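Local atomic coordinates of uncharacterized protein (Staphylococcus aureus subsp. aureus, PDB entry 3QFK), a protein that is of unknown function but probably belongs to the 5'-nucleotidase family, joining a two-metal calcineurin-like phosphoesterase domain to a C-terminal nucleotidase domain. Residues A[70-75]-A[107-112]; A[78-83]-A[91-96]; A[365-370]-A[383-388]. All coordinates share one frame; numbering follows the deposited sequence.

Interaction 1 (A[70-75]-A[107-112]); sequences NGDFLQ and LGNHEF. With MN (manganese (II) ion), chain C; ZN (zinc ion), chain B; AKG (2-oxoglutaric acid), chain D.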
loop_
_atom_site.group_PDB
_atom_site.type_symbol
_atom_site.label_atom_id
_atom_site.label_comp_id
_atom_site.label_asym_id
_atom_site.label_seq_id
_atom_site.Cartn_x
_atom_site.Cartn_y
_atom_site.Cartn_z
ATOM N N ASN A 70 0.199 11.218 -7.365
ATOM C CA ASN A 70 0.703 10.020 -8.048
ATOM C C ASN A 70 0.162 8.659 -7.597
ATOM O O ASN A 70 0.884 7.647 -7.630
ATOM C CB ASN A 70 2.238 10.049 -8.021
ATOM C CG ASN A 70 2.872 9.059 -8.993
ATOM O OD1 ASN A 70 2.389 8.863 -10.123
ATOM N ND2 ASN A 70 3.975 8.440 -8.565
ATOM N N GLY A 71 -1.108 8.605 -7.206
ATOM C CA GLY A 71 -1.751 7.326 -6.877
ATOM C C GLY A 71 -1.817 6.903 -5.420
ATOM O O GLY A 71 -1.119 7.444 -4.574
ATOM N N ASP A 72 -2.635 5.888 -5.159
ATOM C CA ASP A 72 -2.887 5.405 -3.802
ATOM C C ASP A 72 -3.489 6.534 -2.956
ATOM O O ASP A 72 -3.002 6.835 -1.871
ATOM C CB ASP A 72 -1.639 4.787 -3.174
ATOM C CG ASP A 72 -1.478 3.334 -3.545
ATOM O OD1 ASP A 72 -2.250 2.854 -4.397
ATOM O OD2 ASP A 72 -0.628 2.657 -2.967
ATOM N N PHE A 73 -4.557 7.137 -3.483
ATOM C CA PHE A 73 -5.242 8.238 -2.823
ATOM C C PHE A 73 -6.627 7.863 -2.280
ATOM O O PHE A 73 -7.188 8.574 -1.442
ATOM C CB PHE A 73 -5.405 9.429 -3.811
ATOM C CG PHE A 73 -6.326 9.144 -4.988
ATOM C CD1 PHE A 73 -7.703 9.328 -4.875
ATOM C CD2 PHE A 73 -5.821 8.682 -6.185
ATOM C CE1 PHE A 73 -8.558 9.061 -5.958
ATOM C CE2 PHE A 73 -6.667 8.428 -7.279
ATOM C CZ PHE A 73 -8.039 8.605 -7.146
ATOM N N LEU A 74 -7.169 6.737 -2.724
ATOM C CA LEU A 74 -8.548 6.377 -2.397
ATOM C C LEU A 74 -8.771 5.437 -1.214
ATOM O O LEU A 74 -9.894 5.285 -0.777
ATOM C CB LEU A 74 -9.177 5.776 -3.672
ATOM C CG LEU A 74 -10.672 5.562 -3.815
ATOM C CD1 LEU A 74 -11.438 6.850 -3.590
ATOM C CD2 LEU A 74 -10.979 5.001 -5.227
ATOM N N GLN A 75 -7.702 4.841 -0.696
ATOM C CA GLN A 75 -7.765 3.893 0.400
ATOM C C GLN A 75 -6.534 3.991 1.298
ATOM O O GLN A 75 -5.457 4.370 0.851
ATOM C CB GLN A 75 -7.829 2.456 -0.181
ATOM C CG GLN A 75 -7.866 1.293 0.845
ATOM C CD GLN A 75 -6.506 0.916 1.429
ATOM O OE1 GLN A 75 -5.467 1.227 0.863
ATOM N NE2 GLN A 75 -6.519 0.223 2.549
ATOM N N LEU A 107 -3.205 6.418 -11.294
ATOM C CA LEU A 107 -3.850 5.391 -10.529
ATOM C C LEU A 107 -2.833 4.554 -9.814
ATOM O O LEU A 107 -1.862 4.081 -10.420
ATOM C CB LEU A 107 -4.644 4.449 -11.441
ATOM C CG LEU A 107 -5.885 4.991 -12.148
ATOM C CD1 LEU A 107 -6.420 3.928 -13.116
ATOM C CD2 LEU A 107 -6.916 5.374 -11.115
ATOM N N GLY A 108 -3.063 4.341 -8.529
ATOM C CA GLY A 108 -2.228 3.420 -7.743
ATOM C C GLY A 108 -2.957 2.089 -7.610
ATOM O O GLY A 108 -4.125 1.995 -7.976
ATOM N N ASN A 109 -2.277 1.033 -7.119
ATOM C CA ASN A 109 -2.946 -0.260 -6.945
ATOM C C ASN A 109 -4.144 -0.204 -5.987
ATOM O O ASN A 109 -5.135 -0.923 -6.178
ATOM C CB ASN A 109 -1.979 -1.374 -6.482
ATOM C CG ASN A 109 -1.168 -0.974 -5.262
ATOM O OD1 ASN A 109 -0.459 0.036 -5.287
ATOM N ND2 ASN A 109 -1.239 -1.783 -4.200
ATOM N N HIS A 110 -4.058 0.633 -4.958
ATOM C CA HIS A 110 -5.145 0.724 -3.991
ATOM C C HIS A 110 -6.440 1.372 -4.496
ATOM O O HIS A 110 -7.477 1.206 -3.858
ATOM C CB HIS A 110 -4.671 1.298 -2.654
ATOM C CG HIS A 110 -3.745 0.374 -1.921
ATOM N ND1 HIS A 110 -4.197 -0.735 -1.238
ATOM C CD2 HIS A 110 -2.395 0.365 -1.803
ATOM C CE1 HIS A 110 -3.165 -1.374 -0.708
ATOM N NE2 HIS A 110 -2.058 -0.734 -1.049
ATOM N N GLU A 111 -6.409 2.026 -5.659
ATOM C CA GLU A 111 -7.639 2.585 -6.239
ATOM C C GLU A 111 -8.677 1.513 -6.670
ATOM O O GLU A 111 -9.826 1.848 -6.981
ATOM C CB GLU A 111 -7.342 3.495 -7.426
ATOM C CG GLU A 111 -7.128 4.960 -7.046
ATOM C CD GLU A 111 -5.882 5.181 -6.262
ATOM O OE1 GLU A 111 -5.982 5.266 -5.018
ATOM O OE2 GLU A 111 -4.793 5.204 -6.885
ATOM N N PHE A 112 -8.257 0.251 -6.716
ATOM C CA PHE A 112 -9.137 -0.874 -7.102
ATOM C C PHE A 112 -9.700 -1.676 -5.896
ATOM O O PHE A 112 -10.551 -2.562 -6.073
ATOM C CB PHE A 112 -8.366 -1.829 -8.037
ATOM C CG PHE A 112 -7.931 -1.188 -9.332
ATOM C CD1 PHE A 112 -6.730 -0.491 -9.413
ATOM C CD2 PHE A 112 -8.744 -1.255 -10.467
ATOM C CE1 PHE A 112 -6.344 0.136 -10.604
ATOM C CE2 PHE A 112 -8.369 -0.640 -11.655
ATOM C CZ PHE A 112 -7.168 0.047 -11.733
HETATM MN MN MN C . 0.895 1.431 -4.358
HETATM ZN ZN ZN B . 0.881 3.096 -1.306
HETATM C C1 AKG D . -0.054 -3.035 1.095
HETATM O O1 AKG D . 0.322 -2.484 2.150
HETATM O O2 AKG D . 0.303 -2.600 -0.019
HETATM C C2 AKG D . -0.937 -4.210 1.142
HETATM O O5 AKG D . -1.537 -4.515 0.128
HETATM C C3 AKG D . -1.122 -5.023 2.415
HETATM C C4 AKG D . -1.373 -6.512 2.145
HETATM C C5 AKG D . -2.663 -6.984 2.776
HETATM O O3 AKG D . -2.634 -7.888 3.639
HETATM O O4 AKG D . -3.729 -6.461 2.405
HETATM O O HOH W 1 0.442 0.985 -0.226
HETATM O O HOH W 2 2.175 1.360 -2.241
#

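Interaction 2 (A[78-83]-A[91-96]); sequences PFCNYL and QPLVDF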
loop_
_atom_site.group_PDB
_atom_site.type_symbol
_atom_site.label_atom_id
_atom_site.label_comp_id
_atom_site.label_asym_id
_atom_site.label_seq_id
_atom_site.Cartn_x
_atom_site.Cartn_y
_atom_site.Cartn_z
ATOM N N PRO A 78 -8.089 5.532 8.296
ATOM C CA PRO A 78 -9.360 5.341 8.955
ATOM C C PRO A 78 -10.439 6.267 8.374
ATOM O O PRO A 78 -11.607 5.941 8.443
ATOM C CB PRO A 78 -9.050 5.680 10.415
ATOM C CG PRO A 78 -7.561 5.407 10.547
ATOM C CD PRO A 78 -7.000 5.817 9.255
ATOM N N PHE A 79 -10.049 7.404 7.790
ATOM C CA PHE A 79 -11.028 8.267 7.131
ATOM C C PHE A 79 -11.731 7.500 5.976
ATOM O O PHE A 79 -12.947 7.542 5.826
ATOM C CB PHE A 79 -10.349 9.542 6.638
ATOM C CG PHE A 79 -11.265 10.463 5.894
ATOM C CD1 PHE A 79 -12.553 10.701 6.350
ATOM C CD2 PHE A 79 -10.808 11.168 4.795
ATOM C CE1 PHE A 79 -13.388 11.590 5.682
ATOM C CE2 PHE A 79 -11.637 12.056 4.125
ATOM C CZ PHE A 79 -12.925 12.273 4.576
ATOM N N CYS A 80 -10.954 6.773 5.180
ATOM C CA CYS A 80 -11.512 5.946 4.119
ATOM C C CYS A 80 -12.429 4.872 4.704
ATOM O O CYS A 80 -13.489 4.631 4.151
ATOM C CB CYS A 80 -10.399 5.315 3.300
ATOM S SG CYS A 80 -9.372 6.537 2.500
ATOM N N ASN A 81 -12.037 4.233 5.822
ATOM C CA ASN A 81 -12.918 3.236 6.469
ATOM C C ASN A 81 -14.256 3.895 6.860
ATOM O O ASN A 81 -15.311 3.315 6.694
ATOM C CB ASN A 81 -12.324 2.612 7.749
ATOM C CG ASN A 81 -11.094 1.745 7.497
ATOM O OD1 ASN A 81 -11.165 0.516 7.604
ATOM N ND2 ASN A 81 -9.971 2.371 7.193
ATOM N N TYR A 82 -14.177 5.089 7.436
ATOM C CA TYR A 82 -15.358 5.858 7.836
ATOM C C TYR A 82 -16.321 6.154 6.650
ATOM O O TYR A 82 -17.534 6.014 6.778
ATOM C CB TYR A 82 -14.908 7.171 8.507
ATOM C CG TYR A 82 -16.032 8.135 8.834
ATOM C CD1 TYR A 82 -16.703 8.074 10.036
ATOM C CD2 TYR A 82 -16.409 9.111 7.931
ATOM C CE1 TYR A 82 -17.747 8.959 10.329
ATOM C CE2 TYR A 82 -17.444 9.995 8.206
ATOM C CZ TYR A 82 -18.109 9.918 9.396
ATOM O OH TYR A 82 -19.121 10.820 9.657
ATOM N N LEU A 83 -15.780 6.571 5.518
ATOM C CA LEU A 83 -16.607 6.864 4.333
ATOM C C LEU A 83 -17.336 5.645 3.813
ATOM O O LEU A 83 -18.517 5.731 3.494
ATOM C CB LEU A 83 -15.777 7.432 3.207
ATOM C CG LEU A 83 -15.201 8.803 3.498
ATOM C CD1 LEU A 83 -14.460 9.253 2.279
ATOM C CD2 LEU A 83 -16.340 9.742 3.869
ATOM N N GLN A 91 -17.177 10.948 -2.203
ATOM C CA GLN A 91 -17.373 12.424 -2.341
ATOM C C GLN A 91 -16.667 13.258 -1.262
ATOM O O GLN A 91 -15.932 14.201 -1.606
ATOM C CB GLN A 91 -18.860 12.821 -2.450
ATOM C CG GLN A 91 -19.074 14.345 -2.793
ATOM C CD GLN A 91 -18.435 14.746 -4.134
ATOM O OE1 GLN A 91 -18.772 14.190 -5.169
ATOM N NE2 GLN A 91 -17.513 15.709 -4.105
ATOM N N PRO A 92 -16.825 12.903 0.039
ATOM C CA PRO A 92 -16.136 13.758 1.028
ATOM C C PRO A 92 -14.603 13.825 0.825
ATOM O O PRO A 92 -14.001 14.856 1.086
ATOM C CB PRO A 92 -16.533 13.146 2.371
ATOM C CG PRO A 92 -17.857 12.395 2.074
ATOM C CD PRO A 92 -17.611 11.832 0.692
ATOM N N LEU A 93 -14.000 12.758 0.315
ATOM C CA LEU A 93 -12.556 12.736 0.040
ATOM C C LEU A 93 -12.241 13.519 -1.242
ATOM O O LEU A 93 -11.255 14.290 -1.332
ATOM C CB LEU A 93 -12.069 11.285 -0.070
ATOM C CG LEU A 93 -10.622 10.997 -0.430
ATOM C CD1 LEU A 93 -9.652 11.669 0.513
ATOM C CD2 LEU A 93 -10.410 9.470 -0.396
ATOM N N VAL A 94 -13.046 13.261 -2.255
ATOM C CA VAL A 94 -12.940 13.943 -3.527
ATOM C C VAL A 94 -13.072 15.458 -3.335
ATOM O O VAL A 94 -12.352 16.205 -3.988
ATOM C CB VAL A 94 -13.981 13.412 -4.542
ATOM C CG1 VAL A 94 -14.247 14.441 -5.671
ATOM C CG2 VAL A 94 -13.511 12.065 -5.099
ATOM N N ASP A 95 -13.953 15.900 -2.437
ATOM C CA ASP A 95 -14.114 17.334 -2.170
ATOM C C ASP A 95 -12.781 17.982 -1.796
ATOM O O ASP A 95 -12.494 19.060 -2.274
ATOM C CB ASP A 95 -15.102 17.616 -1.043
ATOM C CG ASP A 95 -16.543 17.381 -1.436
ATOM O OD1 ASP A 95 -16.850 17.207 -2.644
ATOM O OD2 ASP A 95 -17.378 17.388 -0.517
ATOM N N PHE A 96 -11.974 17.332 -0.948
ATOM C CA PHE A 96 -10.662 17.901 -0.570
ATOM C C PHE A 96 -9.800 18.041 -1.789
ATOM O O PHE A 96 -9.196 19.101 -2.006
ATOM C CB PHE A 96 -9.917 17.064 0.487
ATOM C CG PHE A 96 -10.517 17.159 1.848
ATOM C CD1 PHE A 96 -10.328 18.302 2.619
ATOM C CD2 PHE A 96 -11.306 16.136 2.351
ATOM C CE1 PHE A 96 -10.907 18.410 3.868
ATOM C CE2 PHE A 96 -11.878 16.237 3.605
ATOM C CZ PHE A 96 -11.668 17.361 4.371
#

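Interaction 3 (A[365-370]-A[383-388]); sequences FDSASG and NYPFPN. With AKG (2-oxoglutaric acid), chain D; EDO (1,2-ethanediol), chain F.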
loop_
_atom_site.group_PDB
_atom_site.type_symbol
_atom_site.label_atom_id
_atom_site.label_comp_id
_atom_site.label_asym_id
_atom_site.label_seq_id
_atom_site.Cartn_x
_atom_site.Cartn_y
_atom_site.Cartn_z
ATOM N N PHE A 365 -0.136 -6.695 11.664
ATOM C CA PHE A 365 0.183 -5.497 10.919
ATOM C C PHE A 365 0.980 -4.487 11.753
ATOM O O PHE A 365 0.965 -4.514 12.990
ATOM C CB PHE A 365 -1.094 -4.907 10.330
ATOM C CG PHE A 365 -1.876 -5.897 9.512
ATOM C CD1 PHE A 365 -1.336 -6.428 8.348
ATOM C CD2 PHE A 365 -3.156 -6.280 9.891
ATOM C CE1 PHE A 365 -2.056 -7.335 7.568
ATOM C CE2 PHE A 365 -3.896 -7.192 9.117
ATOM C CZ PHE A 365 -3.343 -7.722 7.958
ATOM N N ASP A 366 1.680 -3.602 11.058
ATOM C CA ASP A 366 2.520 -2.597 11.712
ATOM C C ASP A 366 1.807 -1.722 12.758
ATOM O O ASP A 366 2.383 -1.380 13.776
ATOM C CB ASP A 366 3.146 -1.688 10.654
ATOM C CG ASP A 366 4.337 -0.917 11.181
ATOM O OD1 ASP A 366 5.163 -1.525 11.897
ATOM O OD2 ASP A 366 4.456 0.282 10.854
ATOM N N SER A 367 0.551 -1.380 12.506
ATOM C CA SER A 367 -0.228 -0.505 13.412
ATOM C C SER A 367 -0.983 -1.252 14.524
ATOM O O SER A 367 -1.711 -0.627 15.329
ATOM C CB SER A 367 -1.247 0.291 12.589
ATOM O OG SER A 367 -2.200 -0.585 11.994
ATOM N N ALA A 368 -0.841 -2.578 14.567
ATOM C CA ALA A 368 -1.536 -3.363 15.563
ATOM C C ALA A 368 -0.883 -3.193 16.943
ATOM O O ALA A 368 0.334 -3.265 17.089
ATOM C CB ALA A 368 -1.598 -4.851 15.151
ATOM N N SER A 369 -1.713 -2.894 17.934
ATOM C CA SER A 369 -1.264 -2.757 19.312
ATOM C C SER A 369 -2.060 -3.688 20.198
ATOM O O SER A 369 -1.972 -3.611 21.413
ATOM C CB SER A 369 -1.419 -1.318 19.778
ATOM O OG SER A 369 -0.445 -0.501 19.151
ATOM N N GLY A 370 -2.806 -4.595 19.573
ATOM C CA GLY A 370 -3.633 -5.533 20.290
ATOM C C GLY A 370 -4.812 -4.795 20.872
ATOM O O GLY A 370 -5.109 -3.674 20.445
ATOM N N ASN A 383 -5.780 -2.671 14.359
ATOM C CA ASN A 383 -5.346 -4.070 14.332
ATOM C C ASN A 383 -5.608 -4.748 12.969
ATOM O O ASN A 383 -4.912 -5.676 12.606
ATOM C CB ASN A 383 -5.987 -4.855 15.453
ATOM C CG ASN A 383 -5.386 -4.527 16.817
ATOM O OD1 ASN A 383 -4.177 -4.301 16.944
ATOM N ND2 ASN A 383 -6.218 -4.556 17.849
ATOM N N TYR A 384 -6.590 -4.271 12.212
ATOM C CA TYR A 384 -6.852 -4.831 10.881
ATOM C C TYR A 384 -7.292 -3.682 9.963
ATOM O O TYR A 384 -8.460 -3.531 9.723
ATOM C CB TYR A 384 -7.933 -5.948 10.912
ATOM C CG TYR A 384 -7.678 -6.931 9.797
ATOM C CD1 TYR A 384 -7.879 -6.574 8.476
ATOM C CD2 TYR A 384 -7.142 -8.186 10.064
ATOM C CE1 TYR A 384 -7.561 -7.437 7.441
ATOM C CE2 TYR A 384 -6.830 -9.065 9.041
ATOM C CZ TYR A 384 -7.038 -8.691 7.735
ATOM O OH TYR A 384 -6.729 -9.540 6.706
ATOM N N PRO A 385 -6.338 -2.905 9.418
ATOM C CA PRO A 385 -6.613 -1.723 8.585
ATOM C C PRO A 385 -6.679 -1.952 7.083
ATOM O O PRO A 385 -6.386 -1.026 6.324
ATOM C CB PRO A 385 -5.397 -0.843 8.860
ATOM C CG PRO A 385 -4.276 -1.839 8.983
ATOM C CD PRO A 385 -4.883 -3.107 9.579
ATOM N N PHE A 386 -7.025 -3.156 6.645
ATOM C CA PHE A 386 -7.112 -3.438 5.223
ATOM C C PHE A 386 -8.476 -4.013 4.955
ATOM O O PHE A 386 -9.012 -4.725 5.802
ATOM C CB PHE A 386 -6.021 -4.421 4.790
ATOM C CG PHE A 386 -4.628 -3.894 4.975
ATOM C CD1 PHE A 386 -4.110 -2.946 4.097
ATOM C CD2 PHE A 386 -3.833 -4.340 6.024
ATOM C CE1 PHE A 386 -2.817 -2.444 4.260
ATOM C CE2 PHE A 386 -2.532 -3.854 6.194
ATOM C CZ PHE A 386 -2.022 -2.905 5.312
ATOM N N PRO A 387 -9.059 -3.698 3.787
ATOM C CA PRO A 387 -10.373 -4.249 3.513
ATOM C C PRO A 387 -10.301 -5.658 2.913
ATOM O O PRO A 387 -10.940 -5.925 1.938
ATOM C CB PRO A 387 -10.981 -3.233 2.530
ATOM C CG PRO A 387 -9.846 -2.651 1.822
ATOM C CD PRO A 387 -8.615 -2.788 2.716
ATOM N N ASN A 388 -9.550 -6.561 3.530
ATOM C CA ASN A 388 -9.431 -7.915 3.018
ATOM C C ASN A 388 -10.596 -8.787 3.458
ATOM O O ASN A 388 -11.073 -8.659 4.577
ATOM C CB ASN A 388 -8.157 -8.587 3.547
ATOM C CG ASN A 388 -6.880 -7.813 3.208
ATOM O OD1 ASN A 388 -6.814 -7.128 2.217
ATOM N ND2 ASN A 388 -5.860 -7.949 4.059
HETATM C C1 AKG D . -0.054 -3.035 1.095
HETATM O O1 AKG D . 0.322 -2.484 2.150
HETATM O O2 AKG D . 0.303 -2.600 -0.019
HETATM C C2 AKG D . -0.937 -4.210 1.142
HETATM O O5 AKG D . -1.537 -4.515 0.128
HETATM C C3 AKG D . -1.122 -5.023 2.415
HETATM C C4 AKG D . -1.373 -6.512 2.145
HETATM C C5 AKG D . -2.663 -6.984 2.776
HETATM O O3 AKG D . -2.634 -7.888 3.639
HETATM O O4 AKG D . -3.729 -6.461 2.405
HETATM C C1 EDO F . 3.744 -3.130 7.800
HETATM O O1 EDO F . 4.844 -3.341 6.918
HETATM C C2 EDO F . 2.484 -3.825 7.279
HETATM O O2 EDO F . 1.325 -3.733 8.092
HETATM O O HOH W 3 -2.730 -7.517 12.685
#

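Interaction 1 (A[70-75]-A[107-112])
Glu111 sends its carboxylate back to the backbone of 72-74, and its course shows how the two metal-site loops are locked together. Beyond CB, CG lies 3.5 Å from Phe73 CE2, at the rim of that ring. A bend at chi2 (68°) then turns CD and the carboxylate over the ring, whose plane is only 17° from that of the carboxylate, so the two flat groups stack. At the tip each oxygen takes two backbone N-H groups. OE1 accepts from Phe73 N at 2.8 Å and from Leu74 N, both arriving from one face of the carboxylate. OE2 receives Asp72 N on its syn lone pair (2.8 Å), while Gly108 N meets it nearly along the C-O axis. Four N-H donors thus satisfy a buried acid and probably favour its charged form.

Asp72 ties the loops a second time: its OD1 accepts His110 N at 2.9 Å. Asp72 OD2 bridges the metals, 2.3 Å from zinc and 2.4 Å from manganese. Asn109 OD1 adds a manganese ligand. His110 NE2 donates to O2 of 2-oxoglutaric acid at 3.2 Å, and His110 ND1 is hydrogen-bonded to Asn113 OD1. Gly71 and Gly108 pass with their CA atoms 4.0 Å apart, an approach that these two glycines, without side chains, allow.

Asp27, His29, His207, His247 and His249 complete the dimetal centre characteristic of calcineurin-like phosphoesterases. The two loops follow the neighbouring parallel strands 64-69 and 104-105, with helix 116-125 packed against Leu74 and Glu111.

Interaction 2 (A[78-83]-A[91-96])
Leu83 and Pro92 make the closest approach between these helices, with Leu83 CD2 3.5 Å from Pro92 CG. The two side chains lie alongside with their tips pointing contrary ways, and CD2 also lies within 4.0 Å of CB and CD of the proline. The other methyl, Leu83 CD1, turns to Leu93 and meets its CB at 3.9 Å, the two leucine side chains being roughly perpendicular. Leu83 therefore straddles Pro92 and Leu93, one methyl to each.

The pair is a helix-loop-helix within the phosphoesterase domain: segments 78-83 and 91-96 run at 134° to each other, their axes 10.5 Å apart at closest, and no hydrogen bond joins them. Packing is looser around Phe79. With CG anti to the backbone N (chi1 177°), its ring reaches helix 91-96, but its CE2 comes no nearer than 4.1 Å to Leu93 CD1. Its CZ faces the edge of Phe96, 4.2 Å from CE2 of that ring, and Cys80 SG stands 4.3 Å from Leu93 CD2.

Ile32 also packs on Leu93 and Phe96, and helix 304-317 adds Leu309 against Phe96. Toward solvent the character changes: Pro92 is partly exposed, and Asp95 on the same helix is exposed and makes no contact with 78-83.

Interaction 3 (A[365-370]-A[383-388])
Phe365 packs against three consecutive residues, Tyr384, Pro385 and Phe386. Its CE2 edge points into the middle of the Tyr384 ring, a T-shaped pair with planes at 87° and centroids 4.8 Å apart. Phe386 in turn brings its own edge over a face of Phe365, CE2 to Phe365 CD1 at 3.6 Å, with the planes 67° apart. Pro385 CD packs obliquely on Phe365 CD2 at 3.6 Å.

The second shell fixes the backbones carrying these rings. The Asn383 amide reaches the backbone of 369-370, with CG anti to its carbonyl carbon (chi1 -74°). Its OD1 accepts Gly370 N at 3.0 Å and, weakly, Ser369 N; its ND2 returns a nearly straight bond to Gly370 O, which it meets from above the carbonyl plane. Water 3 bridges Phe365 N and Asn383 O, and a type I turn, 365-368, closes with Ala368 N bonded to Phe365 O.

Farther along, Asn388 ND2 donates to Tyr384 OH and to O4 of 2-oxoglutaric acid at 3.1 Å. Phe386 lays one face against the ligand, its CE1 3.6 Å from C3. Phe432, Asn475 and Tyr477 also line the pocket, to which His110 of the phosphoesterase domain contributes. The chemistry thus divides the binding surface: an aromatic face meets the ligand's carbon chain, while an amide N-H holds its C5 carboxylate.

How the interactions relate
The 2-oxoglutaric acid molecule lies between two domains: interaction 1 meets its C1 carboxylate and interaction 3 its C5 carboxylate, although the centres of these contacts are 19 Å apart. They also touch directly across the domain interface, with Gln75 NE2 3.7 Å from Pro387 CD. The Phe386 side chain is about 9 Å from zinc and about 10 Å from manganese, placing the pocket beside the metal site. Interaction 2 is nested in the chain between 70-75 and 107-112. It backs the metal loop through Cys80 SG, 3.5 Å from Leu74 O, and Leu93 CD2, 3.5 Å from Phe73 O, but does not touch interaction 3.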